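Long-range contacts in putative lipoprotein (Pectobacterium atrosepticum SCRI1043, PDB 3BDU), which is of unknown molecular function but, as a putative membrane-anchored lipoprotein of the DUF903 family, forms a small SH3-like beta domain: residues A[5-11]-A[46-52]; A[24-30]-A[41-47]. One frame throughout, in Å; residues are numbered along the deposited sequence.

Contact 1 (A[5-11]-A[46-52])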
loop_
_atom_site.group_PDB
_atom_site.type_symbol
_atom_site.label_atom_id
_atom_site.label_comp_id
_atom_site.label_asym_id
_atom_site.label_seq_id
_atom_site.Cartn_x
_atom_site.Cartn_y
_atom_site.Cartn_z
ATOM N N TYR A 5 -7.769 24.035 -10.562
ATOM C CA TYR A 5 -7.914 23.249 -9.350
ATOM C C TYR A 5 -6.868 23.725 -8.356
ATOM O O TYR A 5 -5.850 24.309 -8.736
ATOM C CB TYR A 5 -7.696 21.759 -9.639
ATOM C CG TYR A 5 -8.843 21.089 -10.355
ATOM C CD1 TYR A 5 -9.692 20.209 -9.681
ATOM C CD2 TYR A 5 -9.097 21.348 -11.701
ATOM C CE1 TYR A 5 -10.770 19.602 -10.331
ATOM C CE2 TYR A 5 -10.169 20.746 -12.357
ATOM C CZ TYR A 5 -10.999 19.875 -11.667
ATOM O OH TYR A 5 -12.052 19.283 -12.315
ATOM N N VAL A 6 -7.130 23.489 -7.079
ATOM C CA VAL A 6 -6.197 23.856 -6.030
ATOM C C VAL A 6 -5.871 22.584 -5.257
ATOM O O VAL A 6 -6.764 21.965 -4.692
ATOM C CB VAL A 6 -6.800 24.869 -5.036
ATOM C CG1 VAL A 6 -5.790 25.156 -3.940
ATOM C CG2 VAL A 6 -7.188 26.166 -5.755
ATOM N N LEU A 7 -4.603 22.190 -5.249
ATOM C CA LEU A 7 -4.179 20.995 -4.525
ATOM C C LEU A 7 -3.630 21.384 -3.153
ATOM O O LEU A 7 -2.828 22.315 -3.043
ATOM C CB LEU A 7 -3.072 20.250 -5.283
ATOM C CG LEU A 7 -3.336 19.548 -6.618
ATOM C CD1 LEU A 7 -3.890 20.547 -7.628
ATOM C CD2 LEU A 7 -2.041 18.932 -7.130
ATOM N N HIS A 8 -4.067 20.675 -2.116
ATOM C CA HIS A 8 -3.585 20.912 -0.760
ATOM C C HIS A 8 -2.703 19.720 -0.425
ATOM O O HIS A 8 -3.155 18.577 -0.457
ATOM C CB HIS A 8 -4.757 21.013 0.223
ATOM C CG HIS A 8 -5.704 22.124 -0.100
ATOM N ND1 HIS A 8 -6.471 22.141 -1.247
ATOM C CD2 HIS A 8 -5.972 23.285 0.545
ATOM C CE1 HIS A 8 -7.166 23.260 -1.296
ATOM N NE2 HIS A 8 -6.883 23.975 -0.220
ATOM N N THR A 9 -1.439 19.994 -0.121
ATOM C CA THR A 9 -0.477 18.946 0.193
ATOM C C THR A 9 -0.444 18.622 1.678
ATOM O O THR A 9 -0.922 19.395 2.511
ATOM C CB THR A 9 0.938 19.364 -0.199
ATOM O OG1 THR A 9 1.376 20.393 0.693
ATOM C CG2 THR A 9 0.964 19.899 -1.628
ATOM N N ASN A 10 0.137 17.477 2.012
ATOM C CA ASN A 10 0.224 17.094 3.408
ATOM C C ASN A 10 1.344 17.831 4.129
ATOM O O ASN A 10 1.656 17.528 5.279
ATOM C CB ASN A 10 0.379 15.575 3.550
ATOM C CG ASN A 10 -0.957 14.851 3.467
ATOM O OD1 ASN A 10 -1.946 15.278 4.072
ATOM N ND2 ASN A 10 -0.993 13.746 2.732
ATOM N N ASP A 11 1.952 18.800 3.453
ATOM C CA ASP A 11 3.003 19.594 4.077
ATOM C C ASP A 11 2.638 21.078 4.113
ATOM O O ASP A 11 3.509 21.946 4.083
ATOM C CB ASP A 11 4.359 19.394 3.379
ATOM C CG ASP A 11 4.286 19.549 1.871
ATOM O OD1 ASP A 11 3.677 20.520 1.381
ATOM O OD2 ASP A 11 4.870 18.698 1.171
ATOM N N ASN A 46 1.286 12.732 -0.869
ATOM C CA ASN A 46 1.466 14.105 -0.415
ATOM C C ASN A 46 0.293 14.996 -0.810
ATOM O O ASN A 46 0.365 16.216 -0.656
ATOM C CB ASN A 46 2.758 14.703 -0.976
ATOM C CG ASN A 46 3.200 15.953 -0.218
ATOM O OD1 ASN A 46 3.991 16.753 -0.719
ATOM N ND2 ASN A 46 2.695 16.114 1.007
ATOM N N VAL A 47 -0.773 14.397 -1.333
ATOM C CA VAL A 47 -1.950 15.164 -1.725
ATOM C C VAL A 47 -3.095 14.818 -0.781
ATOM O O VAL A 47 -3.634 13.704 -0.807
ATOM C CB VAL A 47 -2.370 14.876 -3.188
ATOM C CG1 VAL A 47 -3.610 15.694 -3.539
ATOM C CG2 VAL A 47 -1.227 15.230 -4.138
ATOM N N LYS A 48 -3.458 15.785 0.055
ATOM C CA LYS A 48 -4.523 15.601 1.031
ATOM C C LYS A 48 -5.911 15.831 0.445
ATOM O O LYS A 48 -6.805 15.000 0.604
ATOM C CB LYS A 48 -4.300 16.553 2.211
ATOM C CG LYS A 48 -5.320 16.422 3.324
ATOM C CD LYS A 48 -4.972 17.339 4.487
ATOM C CE LYS A 48 -5.893 17.095 5.677
ATOM N NZ LYS A 48 -5.597 18.014 6.816
ATOM N N GLU A 49 -6.089 16.968 -0.218
ATOM C CA GLU A 49 -7.376 17.319 -0.806
ATOM C C GLU A 49 -7.176 18.114 -2.083
ATOM O O GLU A 49 -6.080 18.606 -2.362
ATOM C CB GLU A 49 -8.192 18.176 0.164
ATOM C CG GLU A 49 -8.328 17.611 1.556
ATOM C CD GLU A 49 -9.003 18.590 2.498
ATOM O OE1 GLU A 49 -10.241 18.729 2.433
ATOM O OE2 GLU A 49 -8.285 19.230 3.295
HETATM N N MSE A 50 -8.257 18.266 -2.833
HETATM C CA MSE A 50 -8.214 18.998 -4.084
HETATM C C MSE A 50 -9.552 19.690 -4.305
HETATM O O MSE A 50 -10.600 19.053 -4.264
HETATM C CB MSE A 50 -7.928 18.023 -5.217
HETATM C CG MSE A 50 -7.584 18.660 -6.532
HETATM SE SE MSE A 50 -7.113 17.269 -7.778
HETATM C CE MSE A 50 -5.385 16.811 -7.062
ATOM N N ALA A 51 -9.510 20.995 -4.541
ATOM C CA ALA A 51 -10.725 21.768 -4.755
ATOM C C ALA A 51 -10.797 22.318 -6.176
ATOM O O ALA A 51 -9.811 22.837 -6.700
ATOM C CB ALA A 51 -10.790 22.911 -3.743
ATOM N N LYS A 52 -11.964 22.190 -6.796
ATOM C CA LYS A 52 -12.169 22.683 -8.151
ATOM C C LYS A 52 -12.577 24.156 -8.087
ATOM O O LYS A 52 -13.632 24.491 -7.550
ATOM C CB LYS A 52 -13.262 21.870 -8.848
ATOM C CG LYS A 52 -13.490 22.255 -10.300
ATOM C CD LYS A 52 -14.655 21.469 -10.891
ATOM C CE LYS A 52 -14.878 21.812 -12.353
ATOM N NZ LYS A 52 -13.717 21.427 -13.192
#

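Contact 2 (A[24-30]-A[41-47])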
loop_
_atom_site.group_PDB
_atom_site.type_symbol
_atom_site.label_atom_id
_atom_site.label_comp_id
_atom_site.label_asym_id
_atom_site.label_seq_id
_atom_site.Cartn_x
_atom_site.Cartn_y
_atom_site.Cartn_z
ATOM N N ASP A 24 -0.740 9.612 -13.344
ATOM C CA ASP A 24 0.002 9.291 -14.556
ATOM C C ASP A 24 0.405 7.831 -14.374
ATOM O O ASP A 24 1.206 7.506 -13.504
ATOM C CB ASP A 24 1.249 10.178 -14.647
ATOM C CG ASP A 24 2.129 9.844 -15.841
ATOM O OD1 ASP A 24 1.975 8.751 -16.432
ATOM O OD2 ASP A 24 2.991 10.682 -16.181
ATOM N N ASP A 25 -0.161 6.945 -15.184
ATOM C CA ASP A 25 0.145 5.528 -15.066
ATOM C C ASP A 25 1.618 5.192 -15.294
ATOM O O ASP A 25 2.099 4.176 -14.806
ATOM C CB ASP A 25 -0.741 4.724 -16.020
ATOM C CG ASP A 25 -2.170 4.604 -15.519
ATOM O OD1 ASP A 25 -2.646 5.536 -14.835
ATOM O OD2 ASP A 25 -2.820 3.581 -15.811
ATOM N N GLU A 26 2.334 6.042 -16.022
ATOM C CA GLU A 26 3.747 5.789 -16.281
ATOM C C GLU A 26 4.627 6.024 -15.044
ATOM O O GLU A 26 5.740 5.506 -14.969
ATOM C CB GLU A 26 4.254 6.677 -17.424
ATOM C CG GLU A 26 3.456 6.558 -18.728
ATOM C CD GLU A 26 4.139 7.241 -19.907
ATOM O OE1 GLU A 26 4.722 8.334 -19.726
ATOM O OE2 GLU A 26 4.082 6.686 -21.026
ATOM N N THR A 27 4.131 6.798 -14.082
ATOM C CA THR A 27 4.912 7.097 -12.881
ATOM C C THR A 27 4.227 6.717 -11.582
ATOM O O THR A 27 4.895 6.507 -10.570
ATOM C CB THR A 27 5.224 8.590 -12.776
ATOM O OG1 THR A 27 3.998 9.312 -12.622
ATOM C CG2 THR A 27 5.949 9.078 -14.017
ATOM N N GLY A 28 2.898 6.649 -11.610
ATOM C CA GLY A 28 2.134 6.325 -10.421
ATOM C C GLY A 28 1.882 7.541 -9.541
ATOM O O GLY A 28 1.288 7.437 -8.467
HETATM N N MSE A 29 2.336 8.703 -9.993
HETATM C CA MSE A 29 2.148 9.927 -9.228
HETATM C C MSE A 29 1.040 10.783 -9.851
HETATM O O MSE A 29 0.518 10.457 -10.914
HETATM C CB MSE A 29 3.477 10.690 -9.178
HETATM C CG MSE A 29 4.615 9.868 -8.561
HETATM SE SE MSE A 29 6.295 10.839 -8.661
HETATM C CE MSE A 29 6.747 10.435 -10.470
ATOM N N ILE A 30 0.653 11.857 -9.174
ATOM C CA ILE A 30 -0.388 12.736 -9.696
ATOM C C ILE A 30 0.278 13.781 -10.577
ATOM O O ILE A 30 1.171 14.495 -10.136
ATOM C CB ILE A 30 -1.151 13.424 -8.555
ATOM C CG1 ILE A 30 -1.934 12.371 -7.768
ATOM C CG2 ILE A 30 -2.089 14.495 -9.112
ATOM C CD1 ILE A 30 -2.632 12.928 -6.558
ATOM N N GLN A 41 4.620 16.750 -11.246
ATOM C CA GLN A 41 4.116 15.484 -10.730
ATOM C C GLN A 41 4.340 15.532 -9.229
ATOM O O GLN A 41 5.343 16.073 -8.764
ATOM C CB GLN A 41 4.872 14.296 -11.323
ATOM C CG GLN A 41 4.848 14.222 -12.846
ATOM C CD GLN A 41 4.300 12.899 -13.353
ATOM O OE1 GLN A 41 4.021 11.993 -12.568
ATOM N NE2 GLN A 41 4.147 12.780 -14.673
ATOM N N ILE A 42 3.406 14.976 -8.470
ATOM C CA ILE A 42 3.526 14.970 -7.022
ATOM C C ILE A 42 3.069 13.621 -6.476
ATOM O O ILE A 42 2.063 13.073 -6.928
ATOM C CB ILE A 42 2.684 16.114 -6.400
ATOM C CG1 ILE A 42 2.809 16.087 -4.879
ATOM C CG2 ILE A 42 1.212 15.976 -6.817
ATOM C CD1 ILE A 42 2.134 17.266 -4.205
ATOM N N ASN A 43 3.822 13.076 -5.526
ATOM C CA ASN A 43 3.475 11.791 -4.916
ATOM C C ASN A 43 2.033 11.839 -4.377
ATOM O O ASN A 43 1.667 12.762 -3.648
ATOM C CB ASN A 43 4.455 11.476 -3.777
ATOM C CG ASN A 43 4.343 10.040 -3.281
ATOM O OD1 ASN A 43 3.263 9.586 -2.901
ATOM N ND2 ASN A 43 5.462 9.321 -3.280
ATOM N N ARG A 44 1.222 10.843 -4.731
ATOM C CA ARG A 44 -0.173 10.782 -4.289
ATOM C C ARG A 44 -0.287 10.860 -2.770
ATOM O O ARG A 44 -1.285 11.347 -2.243
ATOM C CB ARG A 44 -0.834 9.473 -4.754
ATOM C CG ARG A 44 -0.878 9.261 -6.258
ATOM C CD ARG A 44 -1.345 7.840 -6.589
ATOM N NE ARG A 44 -2.639 7.540 -5.981
ATOM C CZ ARG A 44 -3.269 6.378 -6.098
ATOM N NH1 ARG A 44 -2.721 5.395 -6.802
ATOM N NH2 ARG A 44 -4.450 6.201 -5.514
ATOM N N ASP A 45 0.724 10.359 -2.067
ATOM C CA ASP A 45 0.697 10.384 -0.606
ATOM C C ASP A 45 0.851 11.792 -0.037
ATOM O O ASP A 45 0.551 12.027 1.133
ATOM C CB ASP A 45 1.785 9.473 -0.033
ATOM C CG ASP A 45 1.565 8.016 -0.394
ATOM O OD1 ASP A 45 0.389 7.600 -0.456
ATOM O OD2 ASP A 45 2.560 7.285 -0.605
ATOM N N ASN A 46 1.286 12.732 -0.869
ATOM C CA ASN A 46 1.466 14.105 -0.415
ATOM C C ASN A 46 0.293 14.996 -0.810
ATOM O O ASN A 46 0.365 16.216 -0.656
ATOM C CB ASN A 46 2.758 14.703 -0.976
ATOM C CG ASN A 46 3.200 15.953 -0.218
ATOM O OD1 ASN A 46 3.991 16.753 -0.719
ATOM N ND2 ASN A 46 2.695 16.114 1.007
ATOM N N VAL A 47 -0.773 14.397 -1.333
ATOM C CA VAL A 47 -1.950 15.164 -1.725
ATOM C C VAL A 47 -3.095 14.818 -0.781
ATOM O O VAL A 47 -3.634 13.704 -0.807
ATOM C CB VAL A 47 -2.370 14.876 -3.188
ATOM C CG1 VAL A 47 -3.610 15.694 -3.539
ATOM C CG2 VAL A 47 -1.227 15.230 -4.138
HETATM O O HOH W 1 2.280 8.496 -5.980
HETATM O O HOH W 2 0.007 5.239 -7.763
#

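Contact 1 (A[5-11]-A[46-52])
A classic beta bulge interrupts the pairing of these two antiparallel strands: Lys48 and Glu49 both stand opposite His8, whose carbonyl O takes Lys48 N at 2.9 Å and, more weakly, Glu49 N at 3.4 Å. The extra residue, with Lys48 at phi/psi -83/-51°, moves the register by one, so that Thr9 faces Val47. On the other side of the bulge the ladder is regular: His8 N donates to Glu49 O (2.9 Å), Val6 N to Ala51 O (2.8 Å) and Ala51 N to Val6 O (2.9 Å). Past it, Asn10 N reaches Asn46 O at 3.0 Å. With axes 4.6 Å apart and inclined at 165°, the pair joins the first and last strands of an SH3-like domain; strand 14-18 flanks strand 4-9 on its other edge. Tyr5, Leu7, Thr9, Val47, Met50 and Lys52 share one face. There Leu7 CG meets Met50 CE at 3.4 Å, and Met50, a selenomethionine, makes an oblique Met-aromatic contact, SE lying 5.4 Å from the Tyr5 ring centroid. Lys52 CG sits over that ring in a CH-pi contact (4.0 Å to the centroid, 26° off the normal), while its NZ donates to Tyr5 OH at 2.9 Å. Glu49, on the face of Val6, His8 and Ala51, forms a salt bridge with Arg13 of a second subunit, and the bulge residue Lys48 one with Asp11 of that subunit, whose strand continues the sheet along residues 49-51.

Contact 2 (A[24-30]-A[41-47])
Gln41, at the start of segment 41-47, ties down the loop with both ends of its amide: NE2 donates to Asp24 OD2 (2.8 Å, 163° at the hydrogen) and OE1 accepts from Thr27 OG1 (2.7 Å). Both partners also shape the loop itself. Asp24 OD1 takes Glu26 N at 2.8 Å in an Asx turn, and Thr27 OG1 takes Met29 N at 3.2 Å in an ST turn. Asp24 OD2 also forms a salt bridge with Lys20 of a third subunit. Ile42 then makes the antiparallel hydrogen-bonded pair with Ile30, N to Ile30 O at 2.8 Å and O from Ile30 N at 2.9 Å; the side chains touch through Ile30 CB and Ile42 CG2 at 3.9 Å. The bridge belongs to the antiparallel sheet of strands 22-23, 30-33 and 39-42 in this SH3-like domain, and the loop leading up to Ile30 connects the first two of these. At Asn43 the chain turns away: its OD1 accepts from Asp45 N (2.8 Å), an Asx turn at the entry to the 3-10 segment 44-46, and Asn46 N returns to Asn43 O at 2.8 Å. Arg44 lays its aliphatic stem on the first residue of strand 30-33, CG 3.6 Å from Ile30 CG1, and two waters bridge it to Gly28 O, one through Arg44 N and the other through Arg44 NH1 (2.9 Å each from their water). Beyond the 3-10 turn, Val47 comes back to the isoleucine, CG2 meeting Ile30 CD1 at 3.6 Å.

Contact 2 is nested within the chain loop that contact 1 closes, and their centres lie about 12 Å apart. Contact 1 belongs to the sheet of strands 14-18, 4-9 and 47-52, contact 2 to that of strands 22-23, 30-33 and 39-42. The 3-10 segment 44-46 links the sheets, carrying the chain from strand 39-42 directly into strand 47-52, so Asn46 and Val47 lie in both ranges, though only Val47 touches partners in both. Two touches join them further: Asn10 ND2 lies 2.8 Å from Asp45 O, a probable hydrogen bond, and Thr9 CG2 packs 3.9 Å from Ile42 CD1. Each contact also reaches neighbouring copies, consistent with subunits assembling through shared sheet edges.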